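Local coordinates for alkyl hydroperoxide reductase AhpD (Deinococcus radiodurans R1, PDB 6K40), which belongs to the AhpD-like carboxymuconolactone decarboxylase family and probably acts as an antioxidant enzyme with peroxiredoxin activity, at residues 13-17 and 182-187. Numbering follows the deposited sequence.
Sequences RLSFL and SALGFV
Phe16 lays one face of its ring on Gly185, whose CA sits 3.8 Å from the ring centroid and 16° off the normal, a CH-pi contact displaced toward the CZ/CE2 rim. With CG beside the backbone N, the ring reaches across to the end of helix 161-184, and its edge meets the carbonyl of Ala183, with CD2 3.4 Å from Ala183 O. On its own segment, the Arg13 guanidinium has Phe16 CD1 over one face. Gly185, at positive phi, turns the chain out of the helix; with no side chain between them, its CA lies directly against the ring. Phe16 N donates to Leu184 O at 2.8 Å and a nearly straight 168°, tying the two backbones together. Ser15 OG is swung anti to its own N (chi1 165°), where it accepts from Leu17 N at 2.7 Å, forming an ST turn, while also lying in plane at the edge of the Phe186 ring. Beyond that turn Leu17 CD1 meets Leu184 CD2 at 3.7 Å, the two side chains crossing at a slant. Farther along, Phe186 CA makes a CA-H...O contact with Leu14 O at 3.5 Å. Helix 45-49 packs against Leu14, Ser15 and Phe186. One direct backbone hydrogen bond and ring-to-backbone packing, without a salt bridge, thus join the N-terminal loop to the turn after helix 161-184 at the protein surface.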
ATOM      1  N   ARG A  13      -9.373  14.348  14.468  1.00 46.29           N
ATOM      2  CA  ARG A  13      -9.798  15.229  13.378  1.00 36.44           C
ATOM      3  C   ARG A  13     -10.239  14.379  12.192  1.00 29.82           C
ATOM      4  O   ARG A  13      -9.434  13.958  11.361  1.00 29.90           O
ATOM      5  CB  ARG A  13      -8.691  16.199  12.995  1.00 34.70           C
ATOM      6  CG  ARG A  13      -9.183  17.317  12.102  1.00 34.09           C
ATOM      7  CD  ARG A  13      -8.140  18.399  11.920  1.00 33.65           C
ATOM      8  NE  ARG A  13      -8.674  19.517  11.151  1.00 33.04           N
ATOM      9  CZ  ARG A  13      -8.006  20.148  10.192  1.00 33.17           C
ATOM     10  NH1 ARG A  13      -6.771  19.771   9.886  1.00 34.16           N
ATOM     11  NH2 ARG A  13      -8.573  21.155   9.541  1.00 32.21           N
ATOM     12  N   LEU A  14     -11.544  14.111  12.130  1.00 30.66           N
ATOM     13  CA  LEU A  14     -12.107  13.256  11.094  1.00 27.81           C
ATOM     14  C   LEU A  14     -12.131  13.904   9.713  1.00 26.30           C
ATOM     15  O   LEU A  14     -12.268  13.188   8.714  1.00 27.01           O
ATOM     16  CB  LEU A  14     -13.522  12.828  11.490  1.00 26.04           C
ATOM     17  CG  LEU A  14     -13.637  12.024  12.789  1.00 24.35           C
ATOM     18  CD1 LEU A  14     -15.023  11.407  12.926  1.00 22.74           C
ATOM     19  CD2 LEU A  14     -12.559  10.949  12.867  1.00 22.11           C
ATOM     20  N   SER A  15     -12.035  15.228   9.620  1.00 26.28           N
ATOM     21  CA  SER A  15     -12.237  15.883   8.333  1.00 23.70           C
ATOM     22  C   SER A  15     -11.559  17.245   8.329  1.00 22.54           C
ATOM     23  O   SER A  15     -11.290  17.830   9.380  1.00 22.16           O
ATOM     24  CB  SER A  15     -13.731  16.026   8.017  1.00 23.00           C
ATOM     25  OG  SER A  15     -13.950  16.954   6.969  1.00 22.84           O
ATOM     26  N   PHE A  16     -11.282  17.740   7.118  1.00 21.68           N
ATOM     27  CA  PHE A  16     -10.865  19.125   6.939  1.00 22.02           C
ATOM     28  C   PHE A  16     -12.027  20.100   7.042  1.00 22.62           C
ATOM     29  O   PHE A  16     -11.794  21.308   7.156  1.00 22.25           O
ATOM     30  CB  PHE A  16     -10.192  19.315   5.575  1.00 22.49           C
ATOM     31  CG  PHE A  16      -8.870  18.618   5.436  1.00 22.82           C
ATOM     32  CD1 PHE A  16      -8.089  18.350   6.547  1.00 22.54           C
ATOM     33  CD2 PHE A  16      -8.409  18.233   4.185  1.00 22.51           C
ATOM     34  CE1 PHE A  16      -6.869  17.708   6.413  1.00 23.38           C
ATOM     35  CE2 PHE A  16      -7.190  17.591   4.044  1.00 21.82           C
ATOM     36  CZ  PHE A  16      -6.419  17.329   5.158  1.00 22.83           C
ATOM     37  N   LEU A  17     -13.261  19.613   6.991  1.00 23.75           N
ATOM     38  CA  LEU A  17     -14.448  20.438   7.126  1.00 22.41           C
ATOM     39  C   LEU A  17     -15.123  20.138   8.456  1.00 23.38           C
ATOM     40  O   LEU A  17     -14.736  19.218   9.187  1.00 23.04           O
ATOM     41  CB  LEU A  17     -15.423  20.194   5.969  1.00 20.91           C
ATOM     42  CG  LEU A  17     -14.858  20.251   4.548  1.00 20.90           C
ATOM     43  CD1 LEU A  17     -15.962  20.017   3.529  1.00 20.68           C
ATOM     44  CD2 LEU A  17     -14.158  21.578   4.291  1.00 20.28           C
ATOM     45  N   SER A 182      -9.643  11.882  -0.008  1.00 18.90           N
ATOM     46  CA  SER A 182      -8.327  12.512  -0.008  1.00 19.19           C
ATOM     47  C   SER A 182      -8.444  14.031  -0.000  1.00 18.60           C
ATOM     48  O   SER A 182      -7.629  14.718   0.631  1.00 19.68           O
ATOM     49  CB  SER A 182      -7.495  12.048  -1.204  1.00 20.13           C
ATOM     50  OG  SER A 182      -7.570  10.646  -1.395  1.00 19.44           O
ATOM     51  N   ALA A 183      -9.445  14.577  -0.700  1.00 18.00           N
ATOM     52  CA  ALA A 183      -9.615  16.021  -0.724  1.00 18.00           C
ATOM     53  C   ALA A 183     -10.029  16.554   0.641  1.00 18.95           C
ATOM     54  O   ALA A 183      -9.617  17.652   1.031  1.00 20.87           O
ATOM     55  CB  ALA A 183     -10.643  16.396  -1.785  1.00 18.14           C
ATOM     56  N   LEU A 184     -10.846  15.800   1.381  1.00 16.94           N
ATOM     57  CA  LEU A 184     -11.385  16.302   2.638  1.00 17.86           C
ATOM     58  C   LEU A 184     -10.721  15.692   3.870  1.00 20.23           C
ATOM     59  O   LEU A 184     -11.184  15.931   4.991  1.00 20.46           O
ATOM     60  CB  LEU A 184     -12.892  16.075   2.678  1.00 19.35           C
ATOM     61  CG  LEU A 184     -13.627  16.715   1.501  1.00 19.33           C
ATOM     62  CD1 LEU A 184     -15.099  16.384   1.562  1.00 14.72           C
ATOM     63  CD2 LEU A 184     -13.406  18.219   1.482  1.00 14.93           C
ATOM     64  N   GLY A 185      -9.642  14.937   3.694  1.00 19.59           N
ATOM     65  CA  GLY A 185      -8.861  14.451   4.822  1.00 20.67           C
ATOM     66  C   GLY A 185      -9.561  13.463   5.731  1.00 21.47           C
ATOM     67  O   GLY A 185      -9.421  13.552   6.958  1.00 20.74           O
ATOM     68  N   PHE A 186     -10.292  12.508   5.164  1.00 20.59           N
ATOM     69  CA  PHE A 186     -10.961  11.497   5.971  1.00 21.32           C
ATOM     70  C   PHE A 186      -9.944  10.511   6.543  1.00 22.54           C
ATOM     71  O   PHE A 186      -8.922  10.205   5.921  1.00 22.31           O
ATOM     72  CB  PHE A 186     -12.011  10.758   5.138  1.00 21.72           C
ATOM     73  CG  PHE A 186     -13.169  11.623   4.702  1.00 22.39           C
ATOM     74  CD1 PHE A 186     -13.276  12.940   5.128  1.00 22.23           C
ATOM     75  CD2 PHE A 186     -14.150  11.114   3.865  1.00 22.16           C
ATOM     76  CE1 PHE A 186     -14.336  13.732   4.725  1.00 22.52           C
ATOM     77  CE2 PHE A 186     -15.214  11.900   3.460  1.00 22.01           C
ATOM     78  CZ  PHE A 186     -15.309  13.210   3.895  1.00 23.43           C
ATOM     79  N   VAL A 187     -10.228  10.022   7.746  1.00 22.09           N
ATOM     80  CA  VAL A 187      -9.319   9.163   8.493  1.00 22.33           C
ATOM     81  C   VAL A 187     -10.021   7.838   8.763  1.00 20.48           C
ATOM     82  O   VAL A 187     -11.119   7.837   9.321  1.00 20.69           O
ATOM     83  CB  VAL A 187      -8.865   9.803   9.817  1.00 23.84           C
ATOM     84  CG1 VAL A 187      -7.840   8.920  10.508  1.00 23.81           C
ATOM     85  CG2 VAL A 187      -8.304  11.193   9.563  1.00 25.06           C
TER
HETATM   86  O   HOH W   1     -12.960  10.819   8.724  1.00 26.71           O